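Local coordinates for protein transcriptional regulator, MarR family (PDB 2QWW) that represses transcription as a MarR-family regulator, a dimer that binds DNA through winged helix-turn-helix domains, at the interface of chains A and B. Residues are numbered along the deposited sequence; one frame, centred on the assembly and turned at random. Chains: chain A/B, Transcriptional regulator, MarR family.

Contact 1: the interface of chains A and B. Residues chain A 120-121, 124-125, 128; chain B 9, 12-13, 16.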
loop_
_atom_site.group_PDB
_atom_site.type_symbol
_atom_site.label_atom_id
_atom_site.label_comp_id
_atom_site.label_asym_id
_atom_site.label_seq_id
_atom_site.Cartn_x
_atom_site.Cartn_y
_atom_site.Cartn_z
HETATM N N MSE A 120 7.393 -3.046 -13.744
HETATM C CA MSE A 120 6.762 -1.727 -13.650
HETATM C C MSE A 120 7.455 -0.808 -14.632
HETATM O O MSE A 120 6.820 0.016 -15.279
HETATM C CB MSE A 120 6.925 -1.154 -12.234
HETATM C CG MSE A 120 6.204 0.149 -11.992
HETATM SE SE MSE A 120 4.321 -0.136 -12.109
HETATM C CE MSE A 120 3.714 1.471 -12.580
ATOM N N TYR A 121 8.771 -0.932 -14.704
ATOM C CA TYR A 121 9.560 -0.156 -15.636
ATOM C C TYR A 121 9.173 -0.420 -17.083
ATOM O O TYR A 121 8.924 0.542 -17.815
ATOM C CB TYR A 121 11.048 -0.399 -15.437
ATOM C CG TYR A 121 11.645 0.441 -14.342
ATOM C CD1 TYR A 121 11.452 0.123 -13.009
ATOM C CD2 TYR A 121 12.424 1.552 -14.640
ATOM C CE1 TYR A 121 12.001 0.885 -12.001
ATOM C CE2 TYR A 121 12.988 2.320 -13.632
ATOM C CZ TYR A 121 12.771 1.978 -12.318
ATOM O OH TYR A 121 13.303 2.727 -11.303
HETATM N N MSE A 124 5.939 1.213 -17.815
HETATM C CA MSE A 124 6.022 2.663 -17.900
HETATM C C MSE A 124 6.754 3.114 -19.175
HETATM O O MSE A 124 6.573 4.242 -19.641
HETATM C CB MSE A 124 6.703 3.227 -16.655
HETATM C CG MSE A 124 6.291 4.649 -16.341
HETATM SE SE MSE A 124 4.369 4.810 -15.841
HETATM C CE MSE A 124 4.349 3.985 -14.444
HETATM N N MSE A 125 7.597 2.249 -19.721
HETATM C CA MSE A 125 8.301 2.549 -20.952
HETATM C C MSE A 125 7.283 2.559 -22.107
HETATM O O MSE A 125 7.393 3.359 -23.031
HETATM C CB MSE A 125 9.413 1.518 -21.168
HETATM C CG MSE A 125 10.471 1.926 -22.160
HETATM SE SE MSE A 125 12.123 0.899 -21.909
HETATM C CE MSE A 125 12.655 1.524 -20.105
ATOM N N PHE A 128 5.314 5.852 -21.691
ATOM C CA PHE A 128 6.160 6.923 -22.201
ATOM C C PHE A 128 6.203 6.999 -23.721
ATOM O O PHE A 128 6.363 8.085 -24.265
ATOM C CB PHE A 128 7.588 6.786 -21.651
ATOM C CG PHE A 128 7.799 7.419 -20.306
ATOM C CD1 PHE A 128 6.776 7.523 -19.377
ATOM C CD2 PHE A 128 9.063 7.820 -19.932
ATOM C CE1 PHE A 128 6.990 8.092 -18.156
ATOM C CE2 PHE A 128 9.287 8.375 -18.699
ATOM C CZ PHE A 128 8.233 8.509 -17.803
ATOM N N THR B 9 14.615 6.022 -18.539
ATOM C CA THR B 9 14.773 5.195 -17.356
ATOM C C THR B 9 14.882 6.019 -16.061
ATOM O O THR B 9 14.213 5.720 -15.071
ATOM C CB THR B 9 16.016 4.304 -17.516
ATOM O OG1 THR B 9 15.928 3.617 -18.769
ATOM C CG2 THR B 9 16.127 3.299 -16.383
ATOM N N ILE B 12 11.591 7.529 -15.364
ATOM C CA ILE B 12 10.660 6.525 -14.818
ATOM C C ILE B 12 10.903 6.341 -13.320
ATOM O O ILE B 12 9.958 6.336 -12.538
ATOM C CB ILE B 12 10.720 5.180 -15.615
ATOM C CG1 ILE B 12 10.065 5.354 -16.992
ATOM C CG2 ILE B 12 9.984 4.061 -14.900
ATOM C CD1 ILE B 12 10.478 4.276 -18.020
ATOM N N SER B 13 12.162 6.232 -12.918
ATOM C CA SER B 13 12.531 6.124 -11.497
ATOM C C SER B 13 12.020 7.273 -10.672
ATOM O O SER B 13 11.463 7.071 -9.599
ATOM C CB SER B 13 14.050 6.145 -11.335
ATOM O OG SER B 13 14.613 5.064 -12.015
ATOM N N LEU B 16 8.266 7.022 -10.400
ATOM C CA LEU B 16 7.862 5.940 -9.498
ATOM C C LEU B 16 8.202 6.272 -8.052
ATOM O O LEU B 16 7.419 5.986 -7.159
ATOM C CB LEU B 16 8.452 4.598 -9.925
ATOM C CG LEU B 16 8.048 4.066 -11.309
ATOM C CD1 LEU B 16 8.539 2.661 -11.439
ATOM C CD2 LEU B 16 6.542 4.115 -11.555
#
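The hydroxyl oxygen OG of B:Ser13 is held by groups of both chains: it meets the phenol OH of A:Tyr121 at 2.8 Å and donates a longer hydrogen bond of 3.2 Å to the backbone O of B:Thr9, one turn earlier in helix 8-37. The coordinates do not decide which hydroxyl donates in the bond between chains. In this MarR-family repressor the pair joins helix 118-128 of chain A to the long N-terminal helix of chain B, within the all-helical dimerisation region. OG approaches the tyrosine ring at its edge and in its plane, whereas B:Ile12 lies over a face, with its branch methyl CG2 3.9 Å from the ring centroid. With CG1 anti to its carbonyl carbon (chi1 -72°), the isoleucine turns its other branch away from the tyrosine, and CG1 rests over the face of the A:Phe128 ring, displaced toward the rim. The two branches thus engage different aromatic rings, while CD1 reaches the backbone of A:Met125. Farther along the helix, B:Leu16 places its methyls against A:Met120 and A:Met124, both modelled as selenomethionine: CD1 presses on CG of A:Met120 at a tight 3.5 Å and also lies near the tyrosine ring, and CD2 meets the terminal methyl CE of A:Met124 at 3.6 Å. Bends at chi2 and chi3 fold the A:Met124 chain so that CE reaches this leucine while CB and CG pass alongside B:Ile12.

Contact 2: the interface of chains A and B. Residues chain A 130-131, 135; chain B 141-142, 145.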
loop_
_atom_site.group_PDB
_atom_site.type_symbol
_atom_site.label_atom_id
_atom_site.label_comp_id
_atom_site.label_asym_id
_atom_site.label_seq_id
_atom_site.Cartn_x
_atom_site.Cartn_y
_atom_site.Cartn_z
ATOM N N ASN A 130 3.724 6.643 -25.613
ATOM C CA ASN A 130 2.493 7.331 -26.005
ATOM C C ASN A 130 2.345 8.724 -25.387
ATOM O O ASN A 130 1.251 9.292 -25.371
ATOM C CB ASN A 130 1.287 6.463 -25.686
ATOM C CG ASN A 130 1.174 5.274 -26.625
ATOM O OD1 ASN A 130 0.244 5.201 -27.417
ATOM N ND2 ASN A 130 2.137 4.366 -26.569
ATOM N N LEU A 131 3.457 9.263 -24.895
ATOM C CA LEU A 131 3.527 10.599 -24.318
ATOM C C LEU A 131 4.614 11.399 -25.024
ATOM O O LEU A 131 5.586 10.835 -25.502
ATOM C CB LEU A 131 3.848 10.539 -22.819
ATOM C CG LEU A 131 2.832 9.870 -21.889
ATOM C CD1 LEU A 131 3.343 9.935 -20.457
ATOM C CD2 LEU A 131 1.507 10.515 -21.980
ATOM N N GLU A 135 5.206 16.287 -22.342
ATOM C CA GLU A 135 4.245 15.733 -21.380
ATOM C C GLU A 135 4.947 14.989 -20.233
ATOM O O GLU A 135 4.545 15.063 -19.062
ATOM C CB GLU A 135 3.279 14.778 -22.066
ATOM C CG GLU A 135 2.186 15.426 -22.923
ATOM C CD GLU A 135 1.383 14.404 -23.709
ATOM O OE1 GLU A 135 2.004 13.582 -24.407
ATOM O OE2 GLU A 135 0.135 14.428 -23.649
ATOM N N ARG B 141 -4.889 15.807 -16.096
ATOM C CA ARG B 141 -4.902 15.233 -17.424
ATOM C C ARG B 141 -3.751 14.275 -17.671
ATOM O O ARG B 141 -3.944 13.231 -18.269
ATOM C CB ARG B 141 -4.902 16.352 -18.470
ATOM C CG ARG B 141 -5.193 15.875 -19.861
ATOM C CD ARG B 141 -5.024 16.996 -20.851
ATOM N NE ARG B 141 -3.616 17.340 -21.079
ATOM C CZ ARG B 141 -2.779 16.646 -21.850
ATOM N NH1 ARG B 141 -3.170 15.530 -22.465
ATOM N NH2 ARG B 141 -1.524 17.058 -22.000
ATOM N N LEU B 142 -2.557 14.607 -17.204
ATOM C CA LEU B 142 -1.403 13.741 -17.424
ATOM C C LEU B 142 -1.383 12.447 -16.604
ATOM O O LEU B 142 -0.945 11.409 -17.107
ATOM C CB LEU B 142 -0.109 14.536 -17.232
ATOM C CG LEU B 142 0.170 15.562 -18.332
ATOM C CD1 LEU B 142 1.391 16.369 -17.995
ATOM C CD2 LEU B 142 0.342 14.892 -19.681
ATOM N N LYS B 145 -3.885 10.241 -18.127
ATOM C CA LYS B 145 -3.352 9.683 -19.356
ATOM C C LYS B 145 -2.486 8.472 -19.034
ATOM O O LYS B 145 -2.532 7.472 -19.736
ATOM C CB LYS B 145 -2.571 10.745 -20.132
ATOM C CG LYS B 145 -2.296 10.381 -21.569
ATOM C CD LYS B 145 -1.883 11.588 -22.395
ATOM C CE LYS B 145 -1.767 11.235 -23.871
#
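An extended chi2 (173°) in A:Glu135 and a bend at chi3 (73°) in B:Arg141 bring carboxylate and guanidinium together across the dimer interface of this MarR-family protein. The arginine side chain meets the glutamate at about a right angle, yet the two charged planes lie only 15° apart. OE2 sits at the guanidinium edge, in its plane, and the salt bridge is long: NH2 of B:Arg141 is 3.5 Å from OE2 of A:Glu135, with NH1 slightly farther away. At this spacing the attraction is probably mainly electrostatic. The aliphatic part of the same glutamate is used as well, since CB and CG both lie 3.8 Å from the methyl CD2 of B:Leu142, whose other methyl, CD1, approaches the backbone O of A:Glu135. Beside this pair, B:Lys145 runs antiparallel to A:Leu131, and its CD touches the leucine methyl CD2 at 3.6 Å. The lysine is modelled only to CE, which lies 3.7 Å from OE2 of A:Glu135; its ammonium might therefore add positive charge near the carboxylate, but its position is not seen. The patch sets the loop after helix 118-128 and the start of helix 133-150 in chain A against the middle of helix 133-150 in chain B.

Contact 3: the interface of chains A and B. Residues chain A 19, 143-144, 147, 150; chain B 15, 18, 22.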
loop_
_atom_site.group_PDB
_atom_site.type_symbol
_atom_site.label_atom_id
_atom_site.label_comp_id
_atom_site.label_asym_id
_atom_site.label_seq_id
_atom_site.Cartn_x
_atom_site.Cartn_y
_atom_site.Cartn_z
ATOM N N TYR A 19 -4.602 8.669 -8.744
ATOM C CA TYR A 19 -3.466 8.168 -7.963
ATOM C C TYR A 19 -3.751 6.795 -7.358
ATOM O O TYR A 19 -2.904 5.924 -7.379
ATOM C CB TYR A 19 -3.121 9.114 -6.814
ATOM C CG TYR A 19 -2.329 10.352 -7.162
ATOM C CD1 TYR A 19 -1.334 10.328 -8.127
ATOM C CD2 TYR A 19 -2.482 11.506 -6.425
ATOM C CE1 TYR A 19 -0.589 11.456 -8.406
ATOM C CE2 TYR A 19 -1.735 12.627 -6.697
ATOM C CZ TYR A 19 -0.804 12.599 -7.696
ATOM O OH TYR A 19 -0.042 13.704 -7.947
ATOM N N ASN A 143 3.897 16.202 -10.531
ATOM C CA ASN A 143 3.789 15.221 -9.448
ATOM C C ASN A 143 4.809 15.503 -8.321
ATOM O O ASN A 143 4.455 15.480 -7.132
ATOM C CB ASN A 143 3.908 13.783 -9.979
ATOM C CG ASN A 143 2.594 13.263 -10.577
ATOM O OD1 ASN A 143 1.542 13.381 -9.973
ATOM N ND2 ASN A 143 2.667 12.675 -11.745
ATOM N N LYS A 144 6.036 15.828 -8.715
ATOM C CA LYS A 144 7.099 16.201 -7.784
ATOM C C LYS A 144 6.677 17.441 -6.976
ATOM O O LYS A 144 6.908 17.519 -5.769
ATOM C CB LYS A 144 8.379 16.475 -8.556
ATOM C CG LYS A 144 9.643 16.680 -7.717
ATOM C CD LYS A 144 10.243 15.356 -7.260
ATOM C CE LYS A 144 11.193 15.526 -6.073
ATOM N NZ LYS A 144 10.448 15.916 -4.829
ATOM N N GLU A 147 4.146 16.302 -4.294
ATOM C CA GLU A 147 4.839 15.626 -3.214
ATOM C C GLU A 147 5.510 16.637 -2.297
ATOM O O GLU A 147 5.402 16.532 -1.082
ATOM C CB GLU A 147 5.912 14.712 -3.793
ATOM C CG GLU A 147 6.740 13.966 -2.765
ATOM C CD GLU A 147 8.020 13.382 -3.339
ATOM O OE1 GLU A 147 8.213 13.415 -4.577
ATOM O OE2 GLU A 147 8.844 12.874 -2.541
ATOM N N LEU A 150 2.938 18.505 -0.250
ATOM C CA LEU A 150 2.349 17.613 0.761
ATOM C C LEU A 150 3.234 17.517 1.997
ATOM O O LEU A 150 2.743 17.555 3.119
ATOM C CB LEU A 150 2.145 16.207 0.196
ATOM C CG LEU A 150 0.934 15.997 -0.707
ATOM C CD1 LEU A 150 1.060 14.643 -1.415
ATOM C CD2 LEU A 150 -0.339 16.102 0.079
ATOM N N LEU B 15 9.605 9.295 -11.419
ATOM C CA LEU B 15 8.146 9.252 -11.373
ATOM C C LEU B 15 7.662 8.205 -10.373
ATOM O O LEU B 15 6.760 8.469 -9.584
ATOM C CB LEU B 15 7.559 8.984 -12.766
ATOM C CG LEU B 15 6.036 9.003 -12.904
ATOM C CD1 LEU B 15 5.451 10.326 -12.415
ATOM C CD2 LEU B 15 5.576 8.711 -14.327
ATOM N N THR B 18 8.297 9.308 -6.887
ATOM C CA THR B 18 7.354 10.353 -6.555
ATOM C C THR B 18 5.990 9.773 -6.206
ATOM O O THR B 18 5.451 10.109 -5.157
ATOM C CB THR B 18 7.257 11.413 -7.663
ATOM O OG1 THR B 18 8.542 12.008 -7.863
ATOM C CG2 THR B 18 6.264 12.500 -7.280
ATOM N N ILE B 22 4.003 9.974 -2.596
ATOM C CA ILE B 22 2.615 10.443 -2.461
ATOM C C ILE B 22 1.740 9.389 -1.780
ATOM O O ILE B 22 0.953 9.723 -0.887
ATOM C CB ILE B 22 1.988 10.829 -3.864
ATOM C CG1 ILE B 22 2.626 12.125 -4.374
ATOM C CG2 ILE B 22 0.496 11.019 -3.768
ATOM C CD1 ILE B 22 2.516 12.350 -5.869
HETATM O O HOH W 1 10.443 12.134 -5.415
#
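Apolar packing joins B:Ile22 to A:Tyr19, two residues of the long N-terminal helices 8-37 that meet at the dimer interface of this MarR-family repressor. The isoleucine crosses the tyrosine at about a right angle: CG2 lies 4.0 Å above one face of the ring, displaced from the ring centre, while CD1 reaches the phenol end and comes within 3.6 Å of OH. CG1, placed anti to the carbonyl carbon (chi1 -71°), makes a looser contact with CD1 of A:Leu150. One turn earlier, the methyl CG2 of B:Thr18 rests on helix 133-150 of chain A, against CB of A:Asn143 and CA of A:Lys144.

Direct hydrogen bonding within chain A braces this surface. The phenol OH of A:Tyr19 donates to the amide oxygen OD1 of A:Asn143 over 2.6 Å, in the carbonyl plane; the bond makes 158° at the amide oxygen, ties helix 8-37 to helix 133-150 and probably helps fix the ring that receives B:Ile22. NZ of A:Lys144 and OE1 of A:Glu147 form a salt bridge at 3.4 Å, weak as a hydrogen bond.

A water-mediated link spans the chains: water 1 lies 2.7 Å from OE1 of A:Glu147 and 3.1 Å from the hydroxyl OG1 of B:Thr18.

Contact 1 lies about 13 Å from contact 2 and 14 Å from contact 3, and contacts 2 and 3 are about 16 Å apart, measured between the centres of their C-alpha atoms. Helix 8-37 of chain B runs from contact 1 into contact 3, while helix 118-128 of chain A and the loop that follows lead from contact 1 to contact 2. Helix 133-150 of chain A serves contacts 2 and 3, and that of chain B joins it in contact 2. Helices from near both ends of each chain pack against the partner, and two-fold symmetry repeats each patch. This interface probably sets the spacing of the two DNA-binding winged helix-turn-helix domains.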